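Local coordinates for uncharacterized lipoprotein YjhA (Bacillus subtilis, PDB 3CFU) that is of unknown function, a membrane lipoprotein whose probably extracytoplasmic part, seen here, is a DUF4352 domain, at residues F8-H12 / D142-V148; D61-N66 / A129-N135. All coordinates share one frame. Residue numbers count along the deposited sequence, not the author numbering.

Contact 1 of 2, residues F8-H12 / D142-V148; sequences FKAGH and DDIDYLV
The methyl group of Ala10 sits squarely over one face of the Tyr146 ring, a CH-pi contact with CB 3.6 Å from the ring centroid and 12° off the ring normal, and no hydrogen bond joins the two segments. They meet mainly through side chains, with backbone atoms of Lys9 and Gly11 also touching Tyr146 and Asp142, consistent with strands in opposing layers of a beta sandwich. Strand 8-10 and strand 146-148 approach to 9.8 Å between axes, their directions 146° apart, so they run roughly antiparallel, with the Ala10 and Tyr146 CA atoms 7.4 Å apart. Extended backbones send CA-to-CB of Phe8, Ala10 and Tyr146 across the gap, whereas those of Lys9 and Leu147 point away. Tyr146 (chi1 m) reaches along strand 8-10, its CD2 3.6 Å from Phe8 CE2; the Phe8 ring (chi1 p) is oblique to it, centroids 5.8 Å apart and planes at 37°. Phe8 CZ also touches Val148 CG2, at 4.2 Å. Beyond the strand, Gly11 turns with phi 72° and psi -133°, and its CA lies 3.5 Å from Asp142 OD1. The absence of a side chain matters there, because a CB would come within 3.3 Å of Asp142 CG. Lys9 NZ reaches forward to donate to Gly11 O at 3.3 Å. Strand 7-10 is an outermost strand of a four-stranded antiparallel sheet, bonded to strand 13-23 through Phe8 and Phe15, while strand 146-149 edges a three-stranded sheet and is bonded to strand 121-124 through Tyr146 and Tyr124; Pro126 of helix 126-129 packs against Tyr146.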
loop_
_atom_site.group_PDB
_atom_site.type_symbol
_atom_site.label_atom_id
_atom_site.label_comp_id
_atom_site.label_asym_id
_atom_site.label_seq_id
_atom_site.Cartn_x
_atom_site.Cartn_y
_atom_site.Cartn_z
ATOM N N PHE A 8 9.502 -7.052 -7.170
ATOM C CA PHE A 8 9.610 -8.473 -6.855
ATOM C C PHE A 8 8.287 -9.202 -7.105
ATOM O O PHE A 8 7.240 -8.574 -7.164
ATOM C CB PHE A 8 10.070 -8.680 -5.390
ATOM C CG PHE A 8 9.194 -8.004 -4.359
ATOM C CD1 PHE A 8 9.339 -6.650 -4.074
ATOM C CD2 PHE A 8 8.226 -8.726 -3.677
ATOM C CE1 PHE A 8 8.529 -6.023 -3.123
ATOM C CE2 PHE A 8 7.415 -8.115 -2.730
ATOM C CZ PHE A 8 7.565 -6.759 -2.451
ATOM N N LYS A 9 8.341 -10.520 -7.270
ATOM C CA LYS A 9 7.137 -11.317 -7.498
ATOM C C LYS A 9 6.434 -11.622 -6.173
ATOM O O LYS A 9 7.049 -12.135 -5.233
ATOM C CB LYS A 9 7.485 -12.636 -8.196
ATOM C CG LYS A 9 6.279 -13.423 -8.705
ATOM C CD LYS A 9 6.730 -14.707 -9.388
ATOM C CE LYS A 9 5.632 -15.752 -9.396
ATOM N NZ LYS A 9 5.117 -15.961 -8.018
ATOM N N ALA A 10 5.143 -11.310 -6.114
ATOM C CA ALA A 10 4.341 -11.539 -4.914
ATOM C C ALA A 10 2.963 -12.022 -5.367
ATOM O O ALA A 10 2.107 -11.230 -5.767
ATOM C CB ALA A 10 4.233 -10.244 -4.125
ATOM N N GLY A 11 2.762 -13.331 -5.310
ATOM C CA GLY A 11 1.505 -13.896 -5.753
ATOM C C GLY A 11 1.437 -13.815 -7.268
ATOM O O GLY A 11 2.400 -14.169 -7.962
ATOM N N HIS A 12 0.299 -13.338 -7.774
ATOM C CA HIS A 12 0.071 -13.183 -9.210
ATOM C C HIS A 12 0.366 -11.767 -9.681
ATOM O O HIS A 12 -0.118 -11.335 -10.728
ATOM C CB HIS A 12 -1.370 -13.552 -9.556
ATOM C CG HIS A 12 -1.655 -15.012 -9.418
ATOM N ND1 HIS A 12 -1.224 -15.941 -10.341
ATOM C CD2 HIS A 12 -2.279 -15.711 -8.442
ATOM C CE1 HIS A 12 -1.568 -17.151 -9.938
ATOM N NE2 HIS A 12 -2.210 -17.039 -8.788
ATOM N N ASP A 142 -1.350 -17.682 -2.250
ATOM C CA ASP A 142 -0.753 -16.350 -2.313
ATOM C C ASP A 142 -0.817 -15.625 -0.976
ATOM O O ASP A 142 -0.208 -14.573 -0.809
ATOM C CB ASP A 142 -1.470 -15.489 -3.366
ATOM C CG ASP A 142 -1.304 -16.020 -4.777
ATOM O OD1 ASP A 142 -0.344 -16.785 -5.019
ATOM O OD2 ASP A 142 -2.125 -15.658 -5.647
ATOM N N ASP A 143 -1.568 -16.183 -0.033
ATOM C CA ASP A 143 -1.741 -15.579 1.288
ATOM C C ASP A 143 -0.422 -15.555 2.059
ATOM O O ASP A 143 -0.168 -16.430 2.889
ATOM C CB ASP A 143 -2.799 -16.371 2.070
ATOM C CG ASP A 143 -3.344 -15.617 3.270
ATOM O OD1 ASP A 143 -2.765 -14.581 3.664
ATOM O OD2 ASP A 143 -4.365 -16.080 3.827
ATOM N N ILE A 144 0.405 -14.549 1.773
ATOM C CA ILE A 144 1.706 -14.374 2.424
ATOM C C ILE A 144 2.049 -12.883 2.491
ATOM O O ILE A 144 1.784 -12.139 1.542
ATOM C CB ILE A 144 2.820 -15.147 1.652
ATOM C CG1 ILE A 144 2.673 -16.647 1.918
ATOM C CG2 ILE A 144 4.208 -14.666 2.072
ATOM C CD1 ILE A 144 3.832 -17.464 1.465
ATOM N N ASP A 145 2.612 -12.443 3.620
ATOM C CA ASP A 145 2.990 -11.036 3.814
ATOM C C ASP A 145 4.368 -10.753 3.191
ATOM O O ASP A 145 5.279 -11.571 3.299
ATOM C CB ASP A 145 3.087 -10.680 5.307
ATOM C CG ASP A 145 1.741 -10.607 6.011
ATOM O OD1 ASP A 145 0.710 -10.343 5.362
ATOM O OD2 ASP A 145 1.728 -10.789 7.246
ATOM N N TYR A 146 4.519 -9.593 2.558
ATOM C CA TYR A 146 5.789 -9.191 1.946
ATOM C C TYR A 146 6.157 -7.864 2.561
ATOM O O TYR A 146 5.405 -6.900 2.450
ATOM C CB TYR A 146 5.659 -9.032 0.427
ATOM C CG TYR A 146 5.441 -10.339 -0.294
ATOM C CD1 TYR A 146 4.167 -10.878 -0.437
ATOM C CD2 TYR A 146 6.527 -11.063 -0.794
ATOM C CE1 TYR A 146 3.980 -12.098 -1.065
ATOM C CE2 TYR A 146 6.355 -12.283 -1.419
ATOM C CZ TYR A 146 5.081 -12.799 -1.552
ATOM O OH TYR A 146 4.919 -14.007 -2.184
ATOM N N LEU A 147 7.314 -7.810 3.206
ATOM C CA LEU A 147 7.733 -6.587 3.860
ATOM C C LEU A 147 8.728 -5.766 3.064
ATOM O O LEU A 147 9.657 -6.304 2.474
ATOM C CB LEU A 147 8.343 -6.904 5.234
ATOM C CG LEU A 147 7.540 -7.760 6.219
ATOM C CD1 LEU A 147 7.959 -7.432 7.647
ATOM C CD2 LEU A 147 6.070 -7.494 6.052
ATOM N N VAL A 148 8.511 -4.455 3.047
ATOM C CA VAL A 148 9.412 -3.528 2.377
ATOM C C VAL A 148 9.815 -2.511 3.431
ATOM O O VAL A 148 8.985 -1.727 3.892
ATOM C CB VAL A 148 8.750 -2.769 1.218
ATOM C CG1 VAL A 148 9.834 -2.177 0.329
ATOM C CG2 VAL A 148 7.845 -3.692 0.419
#

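Contact 2 of 2, residues D61-N66 / A129-N135; sequences DSISYN and ADTNSSN
A single antiparallel beta bridge, Tyr65 with Asp130, joins strand 63-66 to the loop that leaves helix 126-129, and two consecutive Asx turns shape that loop. The bridge is a non-hydrogen-bonded pair, CA atoms 4.7 Å apart, flanked by Thr131 N to Ser64 O at 2.6 Å and a weak bond from Asn66 N to Ala129 O at 2.8 Å. Ala129 is still helical (phi -67°, psi -23°), whereas Asp130 is already extended (phi -104°, psi 114°). With chi1 t, Asp130 places OD1 to accept two backbone amides, Ser64 N at 3.1 Å across the segments and Asn132 N at 3.0 Å, which closes the first turn. Asn132, also t, repeats the pattern: its OD1 accepts from Ser134 N at 3.0 Å and Ser134 OG at 2.6 Å, leaving ND2 to donate to Ser62 O at 3.0 Å. Thr131 (chi1 t) brings CG2 to 3.4 Å from Ser64 CB. At the far end Asn135 (chi1 p) crosses to Asp61 (chi1 m), ND2 donating to OD2 at 2.9 Å. Side-chain carboxylate and amide groups thus extend the pairing beyond the single backbone bridge. Arg139 hydrogen-bonds to Asp130 O, Asn132 O and Asn135 OD1, while strand 63-66 pairs with strand 95-98. One water sits in the gap, donating to Ser62 O at 2.8 Å and to Asp130 OD2 at 2.6 Å and accepting from Asn135 ND2 at 2.9 Å.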
loop_
_atom_site.group_PDB
_atom_site.type_symbol
_atom_site.label_atom_id
_atom_site.label_comp_id
_atom_site.label_asym_id
_atom_site.label_seq_id
_atom_site.Cartn_x
_atom_site.Cartn_y
_atom_site.Cartn_z
ATOM N N ASP A 61 -6.112 -14.402 -14.600
ATOM C CA ASP A 61 -7.323 -13.808 -14.034
ATOM C C ASP A 61 -7.206 -12.323 -13.755
ATOM O O ASP A 61 -6.132 -11.821 -13.432
ATOM C CB ASP A 61 -7.698 -14.464 -12.706
ATOM C CG ASP A 61 -7.842 -15.951 -12.808
ATOM O OD1 ASP A 61 -8.436 -16.422 -13.797
ATOM O OD2 ASP A 61 -7.369 -16.642 -11.888
ATOM N N SER A 62 -8.332 -11.625 -13.856
ATOM C CA SER A 62 -8.349 -10.203 -13.567
ATOM C C SER A 62 -8.174 -10.081 -12.056
ATOM O O SER A 62 -8.493 -11.006 -11.308
ATOM C CB SER A 62 -9.679 -9.582 -13.986
ATOM O OG SER A 62 -9.649 -8.176 -13.808
ATOM N N ILE A 63 -7.658 -8.939 -11.621
ATOM C CA ILE A 63 -7.432 -8.685 -10.214
ATOM C C ILE A 63 -8.211 -7.449 -9.775
ATOM O O ILE A 63 -8.170 -6.409 -10.442
ATOM C CB ILE A 63 -5.917 -8.444 -9.915
ATOM C CG1 ILE A 63 -5.144 -9.774 -9.983
ATOM C CG2 ILE A 63 -5.749 -7.758 -8.532
ATOM C CD1 ILE A 63 -3.611 -9.630 -9.774
ATOM N N SER A 64 -8.939 -7.588 -8.669
ATOM C CA SER A 64 -9.698 -6.489 -8.078
ATOM C C SER A 64 -8.849 -6.076 -6.880
ATOM O O SER A 64 -9.009 -6.617 -5.776
ATOM C CB SER A 64 -11.073 -6.964 -7.601
ATOM O OG SER A 64 -11.881 -7.367 -8.689
ATOM N N TYR A 65 -7.938 -5.136 -7.116
ATOM C CA TYR A 65 -7.028 -4.647 -6.082
ATOM C C TYR A 65 -7.762 -3.785 -5.079
ATOM O O TYR A 65 -8.734 -3.119 -5.425
ATOM C CB TYR A 65 -5.855 -3.880 -6.716
ATOM C CG TYR A 65 -6.208 -2.566 -7.379
ATOM C CD1 TYR A 65 -6.210 -1.375 -6.648
ATOM C CD2 TYR A 65 -6.517 -2.508 -8.740
ATOM C CE1 TYR A 65 -6.487 -0.149 -7.263
ATOM C CE2 TYR A 65 -6.798 -1.296 -9.366
ATOM C CZ TYR A 65 -6.790 -0.115 -8.625
ATOM O OH TYR A 65 -7.069 1.092 -9.238
ATOM N N ASN A 66 -7.284 -3.787 -3.839
ATOM C CA ASN A 66 -7.954 -3.050 -2.779
ATOM C C ASN A 66 -6.992 -2.554 -1.697
ATOM O O ASN A 66 -6.010 -3.219 -1.379
ATOM C CB ASN A 66 -8.995 -3.989 -2.176
ATOM C CG ASN A 66 -10.082 -3.270 -1.439
ATOM O OD1 ASN A 66 -9.867 -2.734 -0.351
ATOM N ND2 ASN A 66 -11.279 -3.264 -2.021
ATOM N N ALA A 129 -4.892 -8.198 -1.038
ATOM C CA ALA A 129 -5.006 -7.100 -2.001
ATOM C C ALA A 129 -5.926 -7.389 -3.157
ATOM O O ALA A 129 -6.429 -6.469 -3.799
ATOM C CB ALA A 129 -3.627 -6.734 -2.565
ATOM N N ASP A 130 -6.128 -8.665 -3.441
ATOM C CA ASP A 130 -6.987 -9.047 -4.552
ATOM C C ASP A 130 -8.320 -9.537 -3.999
ATOM O O ASP A 130 -8.400 -10.571 -3.346
ATOM C CB ASP A 130 -6.317 -10.125 -5.390
ATOM C CG ASP A 130 -7.124 -10.503 -6.611
ATOM O OD1 ASP A 130 -8.256 -9.988 -6.773
ATOM O OD2 ASP A 130 -6.624 -11.322 -7.409
ATOM N N THR A 131 -9.369 -8.780 -4.299
ATOM C CA THR A 131 -10.688 -9.082 -3.790
ATOM C C THR A 131 -11.655 -9.803 -4.745
ATOM O O THR A 131 -12.861 -9.881 -4.496
ATOM C CB THR A 131 -11.287 -7.781 -3.238
ATOM O OG1 THR A 131 -12.237 -8.093 -2.217
ATOM C CG2 THR A 131 -11.916 -6.965 -4.340
ATOM N N ASN A 132 -11.103 -10.344 -5.830
ATOM C CA ASN A 132 -11.863 -11.101 -6.813
ATOM C C ASN A 132 -12.470 -12.284 -6.064
ATOM O O ASN A 132 -11.737 -13.118 -5.536
ATOM C CB ASN A 132 -10.916 -11.626 -7.889
ATOM C CG ASN A 132 -11.642 -12.264 -9.055
ATOM O OD1 ASN A 132 -12.775 -12.730 -8.924
ATOM N ND2 ASN A 132 -10.981 -12.303 -10.207
ATOM N N SER A 133 -13.798 -12.365 -6.023
ATOM C CA SER A 133 -14.476 -13.452 -5.313
ATOM C C SER A 133 -14.704 -14.734 -6.135
ATOM O O SER A 133 -15.063 -15.774 -5.587
ATOM C CB SER A 133 -15.822 -12.949 -4.750
ATOM O OG SER A 133 -16.705 -12.505 -5.772
ATOM N N SER A 134 -14.471 -14.665 -7.438
ATOM C CA SER A 134 -14.683 -15.820 -8.311
ATOM C C SER A 134 -13.607 -16.900 -8.289
ATOM O O SER A 134 -13.877 -18.042 -8.657
ATOM C CB SER A 134 -14.842 -15.347 -9.753
ATOM O OG SER A 134 -13.620 -14.813 -10.232
ATOM N N ASN A 135 -12.403 -16.542 -7.849
ATOM C CA ASN A 135 -11.271 -17.466 -7.837
ATOM C C ASN A 135 -10.496 -17.437 -6.537
ATOM O O ASN A 135 -9.282 -17.625 -6.535
ATOM C CB ASN A 135 -10.319 -17.096 -8.977
ATOM C CG ASN A 135 -9.733 -15.681 -8.830
ATOM O OD1 ASN A 135 -10.103 -14.921 -7.928
ATOM N ND2 ASN A 135 -8.814 -15.328 -9.727
HETATM O O HOH W 1 -7.566 -12.767 -9.361
#

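From the N terminus, the chain enters contact 1 at residues 8-12, then builds strands 13-23 and 47-57 of the four-stranded sheet before reaching 61-66. It goes on through strands 95-98, 103-112 and 121-124 and helix 126-129, and at 129-135 contact 2 closes the inner loop. Only a short link, including Arg139, then leads to 142-148, where contact 1 closes the outer loop, so the two closures nest rather than cross. Contact 1 packs edge strands of two sheets together, whereas contact 2 ties the loop after the helix to a two-stranded sheet. Their centres are about 15 Å apart, yet they touch where Ile63 CD1 lies 4.0 Å from His12 O.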